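Local coordinates for protein GCN5-related N-acetyltransferase (Sphaerobacter thermophilus, PDB 3TT2) that probably transfers an acyl group, most likely acetyl from acetyl-CoA, to an acceptor that has not been identified, as a GCN5-related N-acetyltransferase, at residues P24-L29 with E46-D51; A31-A36 with R94-G99. All blocks are in the same frame, centred on the assembly; numbering follows the deposited sequence.

Contact 1. Residues P24-L29 with E46-D51; sequences PAIARL and EEVLRD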
loop_
_atom_site.group_PDB
_atom_site.type_symbol
_atom_site.label_atom_id
_atom_site.label_comp_id
_atom_site.label_asym_id
_atom_site.label_seq_id
_atom_site.Cartn_x
_atom_site.Cartn_y
_atom_site.Cartn_z
ATOM N N PRO A 24 -7.091 -20.762 -0.171
ATOM C CA PRO A 24 -6.271 -21.472 0.818
ATOM C C PRO A 24 -4.916 -21.912 0.282
ATOM O O PRO A 24 -3.915 -21.753 0.978
ATOM C CB PRO A 24 -7.113 -22.709 1.146
ATOM C CG PRO A 24 -8.491 -22.381 0.715
ATOM C CD PRO A 24 -8.318 -21.521 -0.482
ATOM N N ALA A 25 -4.891 -22.457 -0.931
ATOM C CA ALA A 25 -3.651 -22.936 -1.524
ATOM C C ALA A 25 -2.669 -21.787 -1.679
ATOM O O ALA A 25 -1.502 -21.911 -1.308
ATOM C CB ALA A 25 -3.924 -23.584 -2.865
ATOM N N ILE A 26 -3.174 -20.667 -2.204
ATOM C CA ILE A 26 -2.384 -19.466 -2.496
ATOM C C ILE A 26 -1.858 -18.769 -1.240
ATOM O O ILE A 26 -0.723 -18.292 -1.211
ATOM C CB ILE A 26 -3.206 -18.439 -3.318
ATOM C CG1 ILE A 26 -3.573 -19.005 -4.695
ATOM C CG2 ILE A 26 -2.437 -17.149 -3.481
ATOM C CD1 ILE A 26 -4.551 -18.140 -5.477
ATOM N N ALA A 27 -2.694 -18.702 -0.213
ATOM C CA ALA A 27 -2.275 -18.169 1.069
ATOM C C ALA A 27 -0.961 -18.836 1.475
ATOM O O ALA A 27 0.011 -18.165 1.829
ATOM C CB ALA A 27 -3.348 -18.428 2.110
ATOM N N ARG A 28 -0.928 -20.160 1.371
ATOM C CA ARG A 28 0.245 -20.930 1.748
ATOM C C ARG A 28 1.447 -20.634 0.868
ATOM O O ARG A 28 2.587 -20.688 1.321
ATOM C CB ARG A 28 -0.075 -22.419 1.701
ATOM C CG ARG A 28 -1.266 -22.803 2.565
ATOM C CD ARG A 28 -1.404 -24.306 2.675
ATOM N NE ARG A 28 -1.750 -24.932 1.403
ATOM C CZ ARG A 28 -2.966 -25.368 1.095
ATOM N NH1 ARG A 28 -3.957 -25.253 1.975
ATOM N NH2 ARG A 28 -3.189 -25.927 -0.088
ATOM N N LEU A 29 1.195 -20.331 -0.395
ATOM C CA LEU A 29 2.279 -19.957 -1.286
ATOM C C LEU A 29 2.921 -18.651 -0.814
ATOM O O LEU A 29 4.144 -18.524 -0.780
ATOM C CB LEU A 29 1.770 -19.830 -2.721
ATOM C CG LEU A 29 2.575 -18.956 -3.684
ATOM C CD1 LEU A 29 4.003 -19.442 -3.832
ATOM C CD2 LEU A 29 1.892 -18.927 -5.037
ATOM N N GLU A 46 -8.089 -16.038 4.363
ATOM C CA GLU A 46 -8.987 -14.953 4.705
ATOM C C GLU A 46 -8.529 -13.618 4.121
ATOM O O GLU A 46 -9.339 -12.860 3.582
ATOM C CB GLU A 46 -9.065 -14.840 6.211
ATOM C CG GLU A 46 -10.069 -13.841 6.689
ATOM C CD GLU A 46 -10.183 -13.834 8.196
ATOM O OE1 GLU A 46 -10.285 -14.929 8.801
ATOM O OE2 GLU A 46 -10.158 -12.729 8.776
ATOM N N GLU A 47 -7.235 -13.325 4.235
ATOM C CA GLU A 47 -6.677 -12.097 3.668
ATOM C C GLU A 47 -6.766 -12.095 2.148
ATOM O O GLU A 47 -7.154 -11.097 1.547
ATOM C CB GLU A 47 -5.220 -11.896 4.095
ATOM C CG GLU A 47 -5.059 -11.196 5.432
ATOM C CD GLU A 47 -3.607 -10.950 5.798
ATOM O OE1 GLU A 47 -3.226 -11.235 6.959
ATOM O OE2 GLU A 47 -2.851 -10.463 4.929
ATOM N N VAL A 48 -6.394 -13.221 1.540
ATOM C CA VAL A 48 -6.446 -13.389 0.090
ATOM C C VAL A 48 -7.836 -13.052 -0.431
ATOM O O VAL A 48 -7.986 -12.212 -1.316
ATOM C CB VAL A 48 -6.031 -14.825 -0.318
ATOM C CG1 VAL A 48 -6.475 -15.155 -1.724
ATOM C CG2 VAL A 48 -4.532 -15.001 -0.193
ATOM N N LEU A 49 -8.848 -13.683 0.155
ATOM C CA LEU A 49 -10.247 -13.443 -0.191
ATOM C C LEU A 49 -10.652 -11.990 -0.077
ATOM O O LEU A 49 -11.524 -11.528 -0.812
ATOM C CB LEU A 49 -11.140 -14.233 0.746
ATOM C CG LEU A 49 -10.969 -15.736 0.656
ATOM C CD1 LEU A 49 -11.477 -16.347 1.945
ATOM C CD2 LEU A 49 -11.709 -16.272 -0.561
ATOM N N ARG A 50 -10.047 -11.295 0.882
ATOM C CA ARG A 50 -10.313 -9.879 1.098
ATOM C C ARG A 50 -9.610 -9.002 0.066
ATOM O O ARG A 50 -10.189 -8.044 -0.443
ATOM C CB ARG A 50 -9.884 -9.460 2.500
ATOM C CG ARG A 50 -9.916 -7.953 2.712
ATOM C CD ARG A 50 -9.395 -7.538 4.085
ATOM N NE ARG A 50 -10.137 -8.154 5.181
ATOM C CZ ARG A 50 -9.717 -9.216 5.861
ATOM N NH1 ARG A 50 -8.558 -9.786 5.556
ATOM N NH2 ARG A 50 -10.457 -9.709 6.844
ATOM N N ASP A 51 -8.359 -9.324 -0.241
ATOM C CA ASP A 51 -7.614 -8.576 -1.245
ATOM C C ASP A 51 -8.120 -8.906 -2.654
ATOM O O ASP A 51 -7.691 -8.301 -3.638
ATOM C CB ASP A 51 -6.104 -8.828 -1.127
ATOM C CG ASP A 51 -5.562 -8.529 0.270
ATOM O OD1 ASP A 51 -6.338 -8.061 1.132
ATOM O OD2 ASP A 51 -4.354 -8.758 0.508
#

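Contact 2. Residues A31-A36 with R94-G99; sequences AACQEA and RFRGMG. With SO4 (sulfate ion), chain I.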
loop_
_atom_site.group_PDB
_atom_site.type_symbol
_atom_site.label_atom_id
_atom_site.label_comp_id
_atom_site.label_asym_id
_atom_site.label_seq_id
_atom_site.Cartn_x
_atom_site.Cartn_y
_atom_site.Cartn_z
ATOM N N ALA A 31 2.764 -17.542 2.188
ATOM C CA ALA A 31 3.345 -17.837 3.482
ATOM C C ALA A 31 4.742 -18.415 3.306
ATOM O O ALA A 31 5.684 -18.003 3.983
ATOM C CB ALA A 31 2.458 -18.786 4.245
ATOM N N ALA A 32 4.875 -19.358 2.381
ATOM C CA ALA A 32 6.171 -19.965 2.094
ATOM C C ALA A 32 7.156 -18.914 1.597
ATOM O O ALA A 32 8.342 -18.958 1.933
ATOM C CB ALA A 32 6.026 -21.095 1.079
ATOM N N CYS A 33 6.651 -17.966 0.809
ATOM C CA CYS A 33 7.457 -16.850 0.299
ATOM C C CYS A 33 7.850 -15.838 1.380
ATOM O O CYS A 33 9.012 -15.428 1.455
ATOM C CB CYS A 33 6.734 -16.119 -0.834
ATOM S SG CYS A 33 6.794 -16.960 -2.417
ATOM N N GLN A 34 6.882 -15.430 2.202
ATOM C CA GLN A 34 7.149 -14.440 3.244
ATOM C C GLN A 34 8.009 -15.049 4.336
ATOM O O GLN A 34 8.661 -14.339 5.095
ATOM C CB GLN A 34 5.855 -13.850 3.817
ATOM C CG GLN A 34 4.991 -14.813 4.597
ATOM C CD GLN A 34 3.720 -14.155 5.097
ATOM O OE1 GLN A 34 2.830 -14.813 5.630
ATOM N NE2 GLN A 34 3.631 -12.845 4.924
ATOM N N GLU A 35 8.033 -16.374 4.391
ATOM C CA GLU A 35 8.913 -17.047 5.321
ATOM C C GLU A 35 10.375 -16.943 4.908
ATOM O O GLU A 35 11.239 -16.695 5.746
ATOM C CB GLU A 35 8.512 -18.505 5.518
ATOM C CG GLU A 35 9.533 -19.320 6.310
ATOM C CD GLU A 35 9.822 -18.764 7.707
ATOM O OE1 GLU A 35 9.127 -17.826 8.161
ATOM O OE2 GLU A 35 10.753 -19.279 8.365
ATOM N N ALA A 36 10.654 -17.123 3.621
ATOM C CA ALA A 36 12.032 -17.052 3.134
ATOM C C ALA A 36 12.649 -15.662 3.333
ATOM O O ALA A 36 13.843 -15.538 3.610
ATOM C CB ALA A 36 12.111 -17.473 1.680
ATOM N N ARG A 94 10.783 -23.371 -3.351
ATOM C CA ARG A 94 11.304 -24.582 -3.971
ATOM C C ARG A 94 11.484 -24.439 -5.488
ATOM O O ARG A 94 12.307 -25.138 -6.105
ATOM C CB ARG A 94 10.355 -25.737 -3.692
ATOM C CG ARG A 94 8.969 -25.517 -4.275
ATOM C CD ARG A 94 8.042 -26.664 -3.955
ATOM N NE ARG A 94 7.860 -26.829 -2.518
ATOM C CZ ARG A 94 7.361 -27.921 -1.955
ATOM N NH1 ARG A 94 7.229 -27.985 -0.635
ATOM N NH2 ARG A 94 6.999 -28.951 -2.715
ATOM N N PHE A 95 10.689 -23.553 -6.083
ATOM C CA PHE A 95 10.630 -23.428 -7.533
ATOM C C PHE A 95 11.510 -22.316 -8.110
ATOM O O PHE A 95 11.479 -22.062 -9.316
ATOM C CB PHE A 95 9.185 -23.258 -8.001
ATOM C CG PHE A 95 8.304 -24.444 -7.721
ATOM C CD1 PHE A 95 8.699 -25.726 -8.067
ATOM C CD2 PHE A 95 7.076 -24.274 -7.105
ATOM C CE1 PHE A 95 7.882 -26.823 -7.806
ATOM C CE2 PHE A 95 6.253 -25.359 -6.839
ATOM C CZ PHE A 95 6.655 -26.637 -7.192
ATOM N N ARG A 96 12.271 -21.636 -7.255
ATOM C CA ARG A 96 13.140 -20.548 -7.714
ATOM C C ARG A 96 14.231 -21.049 -8.683
ATOM O O ARG A 96 14.761 -22.155 -8.519
ATOM C CB ARG A 96 13.779 -19.815 -6.524
ATOM C CG ARG A 96 12.987 -19.872 -5.211
ATOM C CD ARG A 96 11.977 -18.721 -5.030
ATOM N NE ARG A 96 12.410 -17.718 -4.041
ATOM C CZ ARG A 96 11.616 -17.130 -3.138
ATOM N NH1 ARG A 96 10.326 -17.438 -3.062
ATOM N NH2 ARG A 96 12.110 -16.223 -2.302
ATOM N N GLY A 97 14.555 -20.239 -9.688
ATOM C CA GLY A 97 15.592 -20.586 -10.643
ATOM C C GLY A 97 15.091 -21.529 -11.718
ATOM O O GLY A 97 15.880 -22.200 -12.391
HETATM N N MSE A 98 13.773 -21.635 -11.839
HETATM C CA MSE A 98 13.171 -22.410 -12.928
HETATM C C MSE A 98 12.677 -21.598 -14.130
HETATM O O MSE A 98 12.132 -22.157 -15.085
HETATM C CB MSE A 98 12.062 -23.306 -12.395
HETATM C CG MSE A 98 12.529 -24.255 -11.320
HETATM SE SE MSE A 98 11.177 -25.591 -10.938
HETATM C CE MSE A 98 11.183 -26.524 -12.649
ATOM N N GLY A 99 12.836 -20.284 -14.061
ATOM C CA GLY A 99 12.306 -19.406 -15.089
ATOM C C GLY A 99 10.902 -18.931 -14.760
ATOM O O GLY A 99 10.289 -18.195 -15.534
HETATM S S SO4 I . 13.730 -17.353 -12.332
HETATM O O1 SO4 I . 14.790 -16.557 -12.970
HETATM O O2 SO4 I . 13.626 -17.082 -10.890
HETATM O O3 SO4 I . 12.456 -17.052 -12.974
HETATM O O4 SO4 I . 13.982 -18.782 -12.495
#

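Contact 1. Residues P24-L29 with E46-D51
Val48 reaches from helix 45-51 toward Ala27 and Ile26 on helix 23-36. Its CB stays about 5.1 Å from Ala27 CB, so the branches do the touching. CG2 lies anti to the carbonyl carbon of Val48 (chi1 162°, measured to CG1), and this points it at the neighbouring helix. There it meets Ala27 CA at 4.1 Å. It lies just as near to Ala27 N, and is 4.3 Å from Ala27 CB. The methyl therefore rests on the backbone of the helix as much as on a side chain. Val48 CG2 also comes 4.5 Å from Ile26 CG2, a loose methyl-to-methyl touch on the same helix. Val48 CG1 stays farther back, 4.8 Å from Ile26 CG2. Both helices belong to the N-terminal GNAT domain, where a helical segment follows the first strand and leads to the second. Ile26 also packs on Tyr74 of strand 71-80 and on Trp52, while Val48 touches Ala23. No hydrogen bond joins the two segments. Away from the apolar contact, Arg50 NH2 forms a salt bridge to Glu46 OE2 at 3.6 Å. The carboxylate oxygen lies at the edge of the guanidinium, in its plane, one helical turn back on the same helix.

Contact 2. Residues A31-A36 with R94-G99
The pyrophosphate-binding loop of the GNAT fold, with the Arg/Gln-x-x-Gly-x-Gly/Ala signature starting at Arg96, meets helix 23-36 here. Arg96 carries the contact from the loop, with Cys33 and Ala36 on the helix. Cys33 SG lies at the edge of the guanidinium, in its plane, 3.6 Å from Arg96 NH1. No hydrogen bond is assigned to this pair. NH1 instead donates to Val91 O, which holds that end of the side chain near the end of strand 84-91. The other terminal nitrogen, Arg96 NH2, is 4.2 Å from Ala36 CB, an oblique approach one turn along the helix. The Arg96 chain bends at chi2 (-90°) and again at chi3, and so turns its guanidinium toward the helix. Arg96 NE forms a salt bridge to a sulfonate oxygen of a bound MES buffer molecule, consistent with a pocket that accepts anions.

Phe95 to Met98, the latter a selenomethionine, form a type II beta turn. Its closing bond from Met98 N to Phe95 O is weak. Gly97 has positive phi (81°), which favours glycine at this place in the turn. Gly99 is the N-cap of helix 100-115, and a sulfate sits by this helix start. It probably marks where the cofactor's pyrophosphate would bind, as in related enzymes. Thr102 N donates to the sulfate. Gly99 N also donates to sulfate O4, at a modelled 2.5 Å that is too short to take literally.

From the N terminus, the chain enters helix 23-36, which serves both contacts. Its first part, residues 24-29, pairs with 46-51. Contact 1 thus closes a short loop of 16 residues that holds no strand. The last part of helix 23-36, residues 31-36, pairs with the much later segment 94-99. Contact 2 closes a loop of 57 residues, through strands 61-65, 71-80 and 84-91. The order is 24-29, 31-36, 46-51, 94-99, so the two loops cross. Their centres are 16 Å apart. Contact 1 joins neighbouring helices of the N-terminal GNAT domain. Contact 2 ties the far end of helix 23-36 to the loop that precedes helix 100-115.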